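PDB 1JAD: phospholipase C beta from Meleagris gallopavo, which belongs to the beta class of phospholipases C, whose C-terminal region builds very long helices that pair with a second copy of itself. Local coordinates for residues S159-A162 with A163-R166; R147-R150 with I151-M155; Y223-K226 with L227-T231. All coordinates share one frame; numbering follows the deposited sequence.

Contact 1 (S159-A162 with A163-R166); sequences SDKA and AQER
Arg166 folds its side chain back along the helix to reach Ala162. Its chain runs out to CD and then turns sharply about the CD-CG bond (chi3 -74°), which brings NE to 2.7 Å from Ala162 O. The N-H points fairly well at the oxygen, at 150°, but the donor stands well above the carbonyl plane, and the oxygen sits a little off the guanidinium plane. The same oxygen also takes a weak bond from Arg166 N, 3.3 Å away, leaving one carbonyl gripped twice by a single residue.

On another side of this turn, Lys161 and Glu165 leave the helix on roughly parallel courses. They meet through the aliphatic root of the lysine, with Lys161 CB 3.7 Å from Glu165 OE1. Lys161 NZ stays 6.8 Å from Glu165 OE1, so any attraction between the charges is probably weak. All this belongs to the first turns of helix 161-245, where the chain has come back from helix 75-155 to form a long helical hairpin. Asp160 leads into it: Gln164 N donates to Asp160 O at 3.0 Å. The Asp160 carboxylate swings out anti to its own nitrogen (chi1 -178°), laying OD2 3.6 Å from the methyl CB of Ala163.

Gln164 is buried and lies against Met154 and Met155 of the preceding helix. From the second subunit, Leu72 packs on Lys161, while Glu81 brings its carboxylate close to that of Glu165, a pairing that would tend to raise the proton affinity of one of them.

Contact 2 (R147-R150 with I151-M155); sequences RLDR and IQVMM
Ile151 sits one turn on from Arg147, in the closing turns of helix 75-155, the first arm of a long helical hairpin. Ile151 N donates to Arg147 O at 3.0 Å. With CG1 placed beside its own nitrogen (chi1 -68°), that branch of Ile151 leans back to 3.4 Å from Arg147 O and approaches the guanidinium group obliquely. The arginine is also held by a salt bridge to Glu144 and a weak hydrogen bond to Asn172, and Met85 of the second subunit packs on it.

Gln152 comes next and is tied to the preceding turn by Gln152 N, 2.9 Å from Leu148 O, while its side chain extends outward. Val153 N donates to Asp149 O; its side chain slants across that of Asp149, and Val153 CG2 meets Asp149 OD1 at 3.7 Å, a methyl against a carboxylate oxygen. At Met154, a selenomethionine, CB presses to 3.2 Å from Arg150 O. The chain bends at chi2 and again at chi3 and leads away from Arg150, to Leu167 on helix 161-245. In the last residue of the helix, also a selenomethionine, Met155 N is bonded to Ile151 O at 2.9 Å.

Contact 3 (Y223-K226 with L227-T231); sequences YEEK and LKTLT
Tyr223 and Leu227 are neighbours along the helix, and the leucine follows the tyrosine's direction, each with CG anti to its backbone nitrogen (chi1 171° and -160°). One methyl of the leucine does the touching: Leu227 CD2 is 3.5 Å from Tyr223 OH and 3.9 Å from Tyr223 CZ, meeting the phenol end of the ring at an oblique slant. In the backbone, Leu227 N donates to Tyr223 O.

The second side-chain meeting is between Glu225 and Thr229, whose side chains cross at a slant. The glutamate bends at chi2 and lays OE1 3.3 Å from Thr229 CG2. The threonine hydroxyl has its polar partner in Glu233, whose OE2 is hydrogen-bonded to Thr229 OG1.

The backbone carrying these groups mixes two spacings. Lys228 N is shared, bonding to Glu224 O at 3.1 Å, four residues back, and to Glu225 O at 2.8 Å, three back, the latter from well above the carbonyl plane. Thr229 N likewise makes weak bonds to both Glu225 O and Lys226 O, and Leu230 N reaches Lys226 O weakly at 2.9 Å. The turn is therefore not purely alpha-helical in its bonding. Lys228 CG lies 3.2 Å from Glu224 O.

Further out, Tyr223 is covered by His95, Asp96 and Arg99 of helix 75-155 and by Lys140 of the second subunit, while Val180 of the second subunit packs on Leu227 and Glu224. Tyr223 thus packs on both helix 75-155 and the second subunit, and Leu227 on the second subunit, whereas exposed Glu225 and Lys228 can interact with water, their charges too far apart for a salt bridge.

In the fold
Contacts 1 and 2 lie at one end of the molecule, with centres about 13 Å apart, where helix 75-155 gives way to helix 161-245; they touch through the two selenomethionines and Gln164. Contact 3 belongs to the same helix as contact 1 but lies on the opposite side of the chain's centre, its centre about 96 Å from that of contact 1. Contact 1 is a surface contact, set apart by an arginine side chain bonding to a backbone carbonyl at the start of helix 161-245. Contacts 2 and 3 are partly buried: regular amide bonds carry contact 2, whereas an aromatic-aliphatic pair is central to contact 3. The second subunit reaches all three, most extensively contact 3.

Contact 1 (S159-A162 with A163-R166)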
loop_
_atom_site.group_PDB
_atom_site.type_symbol
_atom_site.label_atom_id
_atom_site.label_comp_id
_atom_site.label_asym_id
_atom_site.label_seq_id
_atom_site.Cartn_x
_atom_site.Cartn_y
_atom_site.Cartn_z
ATOM N N SER A 159 24.315 57.796 -10.392
ATOM C CA SER A 159 25.554 57.791 -11.152
ATOM C C SER A 159 26.781 57.945 -10.271
ATOM O O SER A 159 27.693 58.702 -10.599
ATOM C CB SER A 159 25.526 58.896 -12.208
ATOM O OG SER A 159 24.527 58.635 -13.180
ATOM N N ASP A 160 26.799 57.224 -9.151
ATOM C CA ASP A 160 27.926 57.267 -8.224
ATOM C C ASP A 160 28.294 55.860 -7.766
ATOM O O ASP A 160 27.535 55.225 -7.036
ATOM C CB ASP A 160 27.588 58.116 -7.003
ATOM C CG ASP A 160 28.749 58.223 -6.047
ATOM O OD1 ASP A 160 29.818 58.703 -6.483
ATOM O OD2 ASP A 160 28.608 57.824 -4.871
ATOM N N LYS A 161 29.463 55.384 -8.186
ATOM C CA LYS A 161 29.917 54.039 -7.834
ATOM C C LYS A 161 29.583 53.579 -6.419
ATOM O O LYS A 161 28.598 52.869 -6.215
ATOM C CB LYS A 161 31.424 53.899 -8.081
ATOM C CG LYS A 161 31.801 53.660 -9.543
ATOM C CD LYS A 161 31.304 54.767 -10.462
ATOM C CE LYS A 161 31.631 54.461 -11.921
ATOM N NZ LYS A 161 31.105 55.507 -12.848
ATOM N N ALA A 162 30.399 53.977 -5.448
ATOM C CA ALA A 162 30.189 53.585 -4.057
ATOM C C ALA A 162 28.712 53.441 -3.714
ATOM O O ALA A 162 28.328 52.549 -2.960
ATOM C CB ALA A 162 30.837 54.596 -3.124
ATOM N N ALA A 163 27.890 54.322 -4.278
ATOM C CA ALA A 163 26.452 54.298 -4.038
ATOM C C ALA A 163 25.783 53.085 -4.673
ATOM O O ALA A 163 25.181 52.263 -3.982
ATOM C CB ALA A 163 25.822 55.571 -4.570
ATOM N N GLN A 164 25.896 52.981 -5.991
ATOM C CA GLN A 164 25.293 51.874 -6.714
ATOM C C GLN A 164 25.813 50.498 -6.289
ATOM O O GLN A 164 25.135 49.488 -6.475
ATOM C CB GLN A 164 25.466 52.091 -8.222
ATOM C CG GLN A 164 26.844 52.547 -8.649
ATOM C CD GLN A 164 26.950 52.763 -10.155
ATOM O OE1 GLN A 164 26.215 53.565 -10.738
ATOM N NE2 GLN A 164 27.871 52.044 -10.790
ATOM N N GLU A 165 27.000 50.460 -5.696
ATOM C CA GLU A 165 27.575 49.196 -5.249
ATOM C C GLU A 165 26.811 48.767 -4.012
ATOM O O GLU A 165 26.478 47.595 -3.851
ATOM C CB GLU A 165 29.057 49.375 -4.916
ATOM C CG GLU A 165 29.785 50.241 -5.940
ATOM C CD GLU A 165 29.635 49.739 -7.372
ATOM O OE1 GLU A 165 29.944 50.516 -8.305
ATOM O OE2 GLU A 165 29.226 48.571 -7.565
ATOM N N ARG A 166 26.534 49.732 -3.143
ATOM C CA ARG A 166 25.778 49.486 -1.921
ATOM C C ARG A 166 24.397 48.987 -2.296
ATOM O O ARG A 166 23.904 48.004 -1.740
ATOM C CB ARG A 166 25.641 50.776 -1.112
ATOM C CG ARG A 166 26.867 51.152 -0.314
ATOM C CD ARG A 166 26.749 52.572 0.214
ATOM N NE ARG A 166 26.929 53.555 -0.854
ATOM C CZ ARG A 166 26.830 54.869 -0.687
ATOM N NH1 ARG A 166 26.550 55.367 0.509
ATOM N NH2 ARG A 166 27.035 55.689 -1.708
#

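Contact 2 (R147-R150 with I151-M155)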
loop_
_atom_site.group_PDB
_atom_site.type_symbol
_atom_site.label_atom_id
_atom_site.label_comp_id
_atom_site.label_asym_id
_atom_site.label_seq_id
_atom_site.Cartn_x
_atom_site.Cartn_y
_atom_site.Cartn_z
ATOM N N ARG A 147 15.374 40.933 -9.977
ATOM C CA ARG A 147 16.705 41.351 -9.558
ATOM C C ARG A 147 17.368 42.156 -10.669
ATOM O O ARG A 147 17.793 43.298 -10.438
ATOM C CB ARG A 147 17.568 40.133 -9.222
ATOM C CG ARG A 147 18.854 40.454 -8.475
ATOM C CD ARG A 147 19.736 39.216 -8.416
ATOM N NE ARG A 147 20.295 38.897 -9.729
ATOM C CZ ARG A 147 21.363 39.501 -10.244
ATOM N NH1 ARG A 147 21.979 40.450 -9.547
ATOM N NH2 ARG A 147 21.814 39.167 -11.450
ATOM N N LEU A 148 17.453 41.579 -11.871
ATOM C CA LEU A 148 18.076 42.288 -12.989
ATOM C C LEU A 148 17.439 43.655 -13.193
ATOM O O LEU A 148 18.138 44.654 -13.363
ATOM C CB LEU A 148 17.958 41.517 -14.318
ATOM C CG LEU A 148 18.860 40.367 -14.774
ATOM C CD1 LEU A 148 20.300 40.724 -14.467
ATOM C CD2 LEU A 148 18.499 39.099 -14.091
ATOM N N ASP A 149 16.107 43.685 -13.192
ATOM C CA ASP A 149 15.359 44.923 -13.404
ATOM C C ASP A 149 15.609 45.958 -12.298
ATOM O O ASP A 149 15.782 47.147 -12.584
ATOM C CB ASP A 149 13.863 44.612 -13.525
ATOM C CG ASP A 149 13.050 45.817 -13.972
ATOM O OD1 ASP A 149 12.737 46.693 -13.133
ATOM O OD2 ASP A 149 12.737 45.899 -15.181
ATOM N N ARG A 150 15.636 45.517 -11.042
ATOM C CA ARG A 150 15.893 46.448 -9.955
ATOM C C ARG A 150 17.264 47.080 -10.147
ATOM O O ARG A 150 17.437 48.278 -9.920
ATOM C CB ARG A 150 15.823 45.733 -8.613
ATOM C CG ARG A 150 14.420 45.327 -8.204
ATOM C CD ARG A 150 14.491 44.295 -7.091
ATOM N NE ARG A 150 13.188 43.757 -6.706
ATOM C CZ ARG A 150 13.039 42.656 -5.975
ATOM N NH1 ARG A 150 14.112 41.983 -5.559
ATOM N NH2 ARG A 150 11.825 42.221 -5.663
ATOM N N ILE A 151 18.241 46.280 -10.568
ATOM C CA ILE A 151 19.583 46.806 -10.798
ATOM C C ILE A 151 19.532 47.822 -11.927
ATOM O O ILE A 151 20.001 48.952 -11.776
ATOM C CB ILE A 151 20.579 45.702 -11.206
ATOM C CG1 ILE A 151 20.833 44.746 -10.039
ATOM C CG2 ILE A 151 21.870 46.331 -11.696
ATOM C CD1 ILE A 151 21.446 45.384 -8.839
ATOM N N GLN A 152 18.964 47.416 -13.063
ATOM C CA GLN A 152 18.847 48.295 -14.229
ATOM C C GLN A 152 18.273 49.658 -13.821
ATOM O O GLN A 152 18.944 50.678 -13.953
ATOM C CB GLN A 152 17.969 47.634 -15.300
ATOM C CG GLN A 152 17.937 48.360 -16.636
ATOM C CD GLN A 152 17.226 47.564 -17.733
ATOM O OE1 GLN A 152 16.059 47.177 -17.584
ATOM N NE2 GLN A 152 17.925 47.324 -18.846
ATOM N N VAL A 153 17.042 49.675 -13.318
ATOM C CA VAL A 153 16.409 50.913 -12.878
ATOM C C VAL A 153 17.317 51.705 -11.928
ATOM O O VAL A 153 17.381 52.933 -11.987
ATOM C CB VAL A 153 15.071 50.623 -12.153
ATOM C CG1 VAL A 153 14.574 51.876 -11.439
ATOM C CG2 VAL A 153 14.029 50.170 -13.154
HETATM N N MSE A 154 18.028 50.997 -11.060
HETATM C CA MSE A 154 18.908 51.648 -10.098
HETATM C C MSE A 154 20.072 52.391 -10.763
HETATM O O MSE A 154 20.212 53.610 -10.593
HETATM C CB MSE A 154 19.423 50.610 -9.077
HETATM C CG MSE A 154 20.243 51.182 -7.922
HETATM SE SE MSE A 154 21.991 51.532 -8.290
HETATM C CE MSE A 154 22.681 49.870 -8.196
HETATM N N MSE A 155 20.896 51.666 -11.520
HETATM C CA MSE A 155 22.055 52.245 -12.197
HETATM C C MSE A 155 21.777 53.552 -12.940
HETATM O O MSE A 155 22.621 54.446 -12.951
HETATM C CB MSE A 155 22.660 51.231 -13.179
HETATM C CG MSE A 155 23.282 49.990 -12.544
HETATM SE SE MSE A 155 24.804 50.309 -11.590
HETATM C CE MSE A 155 25.933 50.853 -12.908
#

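Contact 3 (Y223-K226 with L227-T231)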
loop_
_atom_site.group_PDB
_atom_site.type_symbol
_atom_site.label_atom_id
_atom_site.label_comp_id
_atom_site.label_asym_id
_atom_site.label_seq_id
_atom_site.Cartn_x
_atom_site.Cartn_y
_atom_site.Cartn_z
ATOM N N TYR A 223 -22.944 -19.496 5.113
ATOM C CA TYR A 223 -22.540 -20.829 5.529
ATOM C C TYR A 223 -23.321 -21.264 6.763
ATOM O O TYR A 223 -23.970 -22.317 6.766
ATOM C CB TYR A 223 -21.044 -20.865 5.828
ATOM C CG TYR A 223 -20.597 -22.158 6.461
ATOM C CD1 TYR A 223 -20.587 -23.353 5.737
ATOM C CD2 TYR A 223 -20.240 -22.196 7.808
ATOM C CE1 TYR A 223 -20.236 -24.558 6.344
ATOM C CE2 TYR A 223 -19.886 -23.388 8.428
ATOM C CZ TYR A 223 -19.888 -24.566 7.695
ATOM O OH TYR A 223 -19.555 -25.738 8.331
ATOM N N GLU A 224 -23.261 -20.456 7.814
ATOM C CA GLU A 224 -23.979 -20.774 9.044
ATOM C C GLU A 224 -25.445 -21.089 8.745
ATOM O O GLU A 224 -25.959 -22.149 9.114
ATOM C CB GLU A 224 -23.900 -19.599 10.019
ATOM C CG GLU A 224 -22.486 -19.254 10.470
ATOM C CD GLU A 224 -22.438 -17.965 11.275
ATOM O OE1 GLU A 224 -23.033 -17.919 12.373
ATOM O OE2 GLU A 224 -21.813 -16.994 10.800
ATOM N N GLU A 225 -26.109 -20.164 8.063
ATOM C CA GLU A 225 -27.514 -20.332 7.724
ATOM C C GLU A 225 -27.726 -21.696 7.076
ATOM O O GLU A 225 -28.398 -22.560 7.639
ATOM C CB GLU A 225 -27.952 -19.222 6.764
ATOM C CG GLU A 225 -29.451 -18.957 6.733
ATOM C CD GLU A 225 -30.289 -20.142 6.270
ATOM O OE1 GLU A 225 -30.246 -21.207 6.923
ATOM O OE2 GLU A 225 -31.005 -19.999 5.253
ATOM N N LYS A 226 -27.143 -21.876 5.894
ATOM C CA LYS A 226 -27.248 -23.117 5.138
ATOM C C LYS A 226 -27.146 -24.372 5.997
ATOM O O LYS A 226 -27.951 -25.304 5.862
ATOM C CB LYS A 226 -26.157 -23.162 4.068
ATOM C CG LYS A 226 -26.283 -22.098 3.004
ATOM C CD LYS A 226 -27.539 -22.297 2.181
ATOM C CE LYS A 226 -27.613 -21.284 1.047
ATOM N NZ LYS A 226 -28.795 -21.527 0.172
ATOM N N LEU A 227 -26.157 -24.385 6.884
ATOM C CA LEU A 227 -25.910 -25.529 7.756
ATOM C C LEU A 227 -27.045 -25.804 8.754
ATOM O O LEU A 227 -27.324 -26.953 9.089
ATOM C CB LEU A 227 -24.593 -25.314 8.509
ATOM C CG LEU A 227 -23.927 -26.553 9.103
ATOM C CD1 LEU A 227 -23.539 -27.479 7.961
ATOM C CD2 LEU A 227 -22.687 -26.171 9.901
ATOM N N LYS A 228 -27.700 -24.747 9.221
ATOM C CA LYS A 228 -28.785 -24.875 10.189
ATOM C C LYS A 228 -30.061 -25.462 9.579
ATOM O O LYS A 228 -30.866 -26.079 10.276
ATOM C CB LYS A 228 -29.047 -23.501 10.829
ATOM C CG LYS A 228 -27.824 -22.983 11.613
ATOM C CD LYS A 228 -27.846 -21.476 11.881
ATOM C CE LYS A 228 -28.978 -21.048 12.792
ATOM N NZ LYS A 228 -28.942 -19.577 13.019
ATOM N N THR A 229 -30.240 -25.278 8.279
ATOM C CA THR A 229 -31.414 -25.816 7.606
ATOM C C THR A 229 -31.078 -27.112 6.887
ATOM O O THR A 229 -31.972 -27.882 6.544
ATOM C CB THR A 229 -31.975 -24.834 6.568
ATOM O OG1 THR A 229 -30.941 -24.477 5.640
ATOM C CG2 THR A 229 -32.528 -23.594 7.248
ATOM N N LEU A 230 -29.787 -27.341 6.662
ATOM C CA LEU A 230 -29.297 -28.533 5.972
ATOM C C LEU A 230 -29.974 -29.843 6.369
ATOM O O LEU A 230 -30.411 -30.594 5.503
ATOM C CB LEU A 230 -27.783 -28.673 6.177
ATOM C CG LEU A 230 -27.066 -29.905 5.607
ATOM C CD1 LEU A 230 -27.199 -29.952 4.088
ATOM C CD2 LEU A 230 -25.603 -29.853 6.013
ATOM N N THR A 231 -30.056 -30.120 7.669
ATOM C CA THR A 231 -30.670 -31.360 8.153
ATOM C C THR A 231 -32.082 -31.626 7.627
ATOM O O THR A 231 -32.437 -32.766 7.353
ATOM C CB THR A 231 -30.716 -31.391 9.694
ATOM O OG1 THR A 231 -29.383 -31.350 10.216
ATOM C CG2 THR A 231 -31.401 -32.654 10.176
#